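Sialidase B (Streptococcus pneumoniae serotype 4, PDB 4XJW) cleaves terminal alpha-2,3-, alpha-2,6- and alpha-2,8-linked sialic acids from glycoconjugates and works as an intramolecular trans-sialidase of glycosyl hydrolase family 33. Local coordinates at residues 259-263 with 405-409. The protein carries 1 engineered substitution. Residues are numbered along the deposited sequence.
Sequences KFNDY and NVFYK
The ring of Y408 presents one face to D262 CB and reaches across to the backbone at N261. D262 CB sits 3.3 Å from the centroid of the Y408 ring, 5° off its normal, a CH-pi contact over the ring face. The arrangement joins two parts of the sialidase fold. Segment 259-263 follows strand 255-256, the outer strand of a four-stranded blade of the beta-propeller. Segment 405-409 belongs to the beta-rich insertion between the propeller strands 301-308 and 420-426.

Both segments are loops. K259 and F260 are extended (phi/psi -150/154 and -122/155). The chain bends at N261 and D262 (-123/14 and -65/-30), and D262 CB points toward 405-409. Residues 405-408 form a type I beta turn, with Y408 N hydrogen-bonded to N405 O at 2.9 Å. N405 OD1 accepts from F407 N at 2.9 Å, an Asx turn. D262 and Y408 are nearest in register, CA to CA 6.3 Å.

With chi1 m, F260 brings CD1 to the edge of the Y408 ring at CE1, 3.5 Å away. F260 CZ packs on F407 CB at 3.7 Å. F260, F407 and Y408 thus form an aromatic cluster, extended by F287, whose ring stacks on F260. V307 of strand 301-308 touches F260 and F407.

With chi1 p, D262 turns OD2 to A285 N and water 1 (2.7 Å), accepting from both; the water accepts from K409 N (2.9 Å). A second water links Y263 OH (2.9 Å) to K409 NZ (2.7 Å). A direct hydrogen bond runs from N261 N to Y408 OH, 2.8 Å long with an N-H...O angle of 163°.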
loop_
_atom_site.group_PDB
_atom_site.type_symbol
_atom_site.label_atom_id
_atom_site.label_comp_id
_atom_site.label_asym_id
_atom_site.label_seq_id
_atom_site.Cartn_x
_atom_site.Cartn_y
_atom_site.Cartn_z
ATOM N N LYS A 259 -1.098 13.871 -10.362
ATOM C CA LYS A 259 -1.209 12.895 -11.432
ATOM C C LYS A 259 -0.443 13.349 -12.660
ATOM O O LYS A 259 -0.232 14.552 -12.876
ATOM C CB LYS A 259 -2.668 12.678 -11.804
ATOM C CG LYS A 259 -3.255 13.862 -12.547
ATOM C CD LYS A 259 -4.658 13.574 -13.033
ATOM C CE LYS A 259 -4.670 12.260 -13.769
ATOM N NZ LYS A 259 -6.001 11.917 -14.342
ATOM N N PHE A 260 -0.018 12.367 -13.449
ATOM C CA PHE A 260 0.572 12.588 -14.759
ATOM C C PHE A 260 -0.251 11.831 -15.782
ATOM O O PHE A 260 -0.903 10.835 -15.453
ATOM C CB PHE A 260 1.998 12.043 -14.812
ATOM C CG PHE A 260 3.022 12.929 -14.178
ATOM C CD1 PHE A 260 3.116 14.271 -14.520
ATOM C CD2 PHE A 260 3.916 12.413 -13.246
ATOM C CE1 PHE A 260 4.098 15.084 -13.952
ATOM C CE2 PHE A 260 4.889 13.224 -12.671
ATOM C CZ PHE A 260 4.975 14.555 -13.023
ATOM N N ASN A 261 -0.207 12.292 -17.030
ATOM C CA ASN A 261 -1.050 11.714 -18.070
ATOM C C ASN A 261 -0.282 11.194 -19.272
ATOM O O ASN A 261 -0.876 10.890 -20.319
ATOM C CB ASN A 261 -2.121 12.713 -18.500
ATOM C CG ASN A 261 -3.175 12.917 -17.427
ATOM O OD1 ASN A 261 -3.663 11.953 -16.832
ATOM N ND2 ASN A 261 -3.508 14.165 -17.155
ATOM N N ASP A 262 1.031 11.064 -19.110
ATOM C CA ASP A 262 1.861 10.499 -20.162
ATOM C C ASP A 262 1.533 9.023 -20.425
ATOM O O ASP A 262 1.685 8.541 -21.550
ATOM C CB ASP A 262 3.362 10.708 -19.881
ATOM C CG ASP A 262 3.788 10.304 -18.464
ATOM O OD1 ASP A 262 3.033 10.545 -17.493
ATOM O OD2 ASP A 262 4.920 9.786 -18.322
ATOM N N TYR A 263 1.087 8.316 -19.389
ATOM C CA TYR A 263 0.558 6.966 -19.538
ATOM C C TYR A 263 -0.898 6.903 -19.091
ATOM O O TYR A 263 -1.294 7.598 -18.148
ATOM C CB TYR A 263 1.389 5.977 -18.725
ATOM C CG TYR A 263 2.645 5.517 -19.421
ATOM C CD1 TYR A 263 3.632 6.428 -19.789
ATOM C CD2 TYR A 263 2.845 4.182 -19.709
ATOM C CE1 TYR A 263 4.794 6.022 -20.423
ATOM C CE2 TYR A 263 4.023 3.749 -20.345
ATOM C CZ TYR A 263 4.983 4.683 -20.701
ATOM O OH TYR A 263 6.137 4.285 -21.342
ATOM N N ASN A 405 4.428 17.604 -21.063
ATOM C CA ASN A 405 4.912 17.950 -19.728
ATOM C C ASN A 405 6.419 17.719 -19.657
ATOM O O ASN A 405 6.928 16.734 -20.198
ATOM C CB ASN A 405 4.175 17.099 -18.687
ATOM C CG ASN A 405 4.411 17.567 -17.267
ATOM O OD1 ASN A 405 5.524 17.507 -16.762
ATOM N ND2 ASN A 405 3.353 18.018 -16.609
ATOM N N VAL A 406 7.135 18.611 -18.973
ATOM C CA VAL A 406 8.590 18.521 -18.917
ATOM C C VAL A 406 9.090 17.289 -18.157
ATOM O O VAL A 406 10.274 16.965 -18.210
ATOM C CB VAL A 406 9.243 19.799 -18.332
ATOM C CG1 VAL A 406 8.954 20.999 -19.212
ATOM C CG2 VAL A 406 8.780 20.036 -16.890
ATOM N N PHE A 407 8.184 16.607 -17.458
ATOM C CA PHE A 407 8.520 15.362 -16.772
ATOM C C PHE A 407 8.350 14.111 -17.647
ATOM O O PHE A 407 8.623 12.990 -17.202
ATOM C CB PHE A 407 7.682 15.239 -15.490
ATOM C CG PHE A 407 8.198 16.085 -14.354
ATOM C CD1 PHE A 407 7.802 17.408 -14.219
ATOM C CD2 PHE A 407 9.086 15.553 -13.430
ATOM C CE1 PHE A 407 8.284 18.186 -13.172
ATOM C CE2 PHE A 407 9.584 16.331 -12.385
ATOM C CZ PHE A 407 9.175 17.635 -12.258
ATOM N N TYR A 408 7.937 14.303 -18.898
ATOM C CA TYR A 408 7.584 13.184 -19.769
ATOM C C TYR A 408 8.726 12.754 -20.685
ATOM O O TYR A 408 9.591 13.558 -21.043
ATOM C CB TYR A 408 6.390 13.524 -20.660
ATOM C CG TYR A 408 5.065 13.736 -19.966
ATOM C CD1 TYR A 408 4.914 13.542 -18.597
ATOM C CD2 TYR A 408 3.955 14.127 -20.700
ATOM C CE1 TYR A 408 3.676 13.737 -17.983
ATOM C CE2 TYR A 408 2.733 14.323 -20.101
ATOM C CZ TYR A 408 2.595 14.134 -18.747
ATOM O OH TYR A 408 1.347 14.350 -18.186
ATOM N N LYS A 409 8.684 11.491 -21.089
ATOM C CA LYS A 409 9.702 10.919 -21.972
ATOM C C LYS A 409 9.676 11.591 -23.345
ATOM O O LYS A 409 10.722 11.819 -23.946
ATOM C CB LYS A 409 9.467 9.418 -22.115
ATOM C CG LYS A 409 10.342 8.732 -23.157
ATOM C CD LYS A 409 10.013 7.250 -23.208
ATOM C CE LYS A 409 10.854 6.523 -24.239
ATOM N NZ LYS A 409 10.535 5.066 -24.290
HETATM O O HOH W 1 6.615 9.611 -20.379
HETATM O O HOH W 2 8.073 4.180 -23.450
#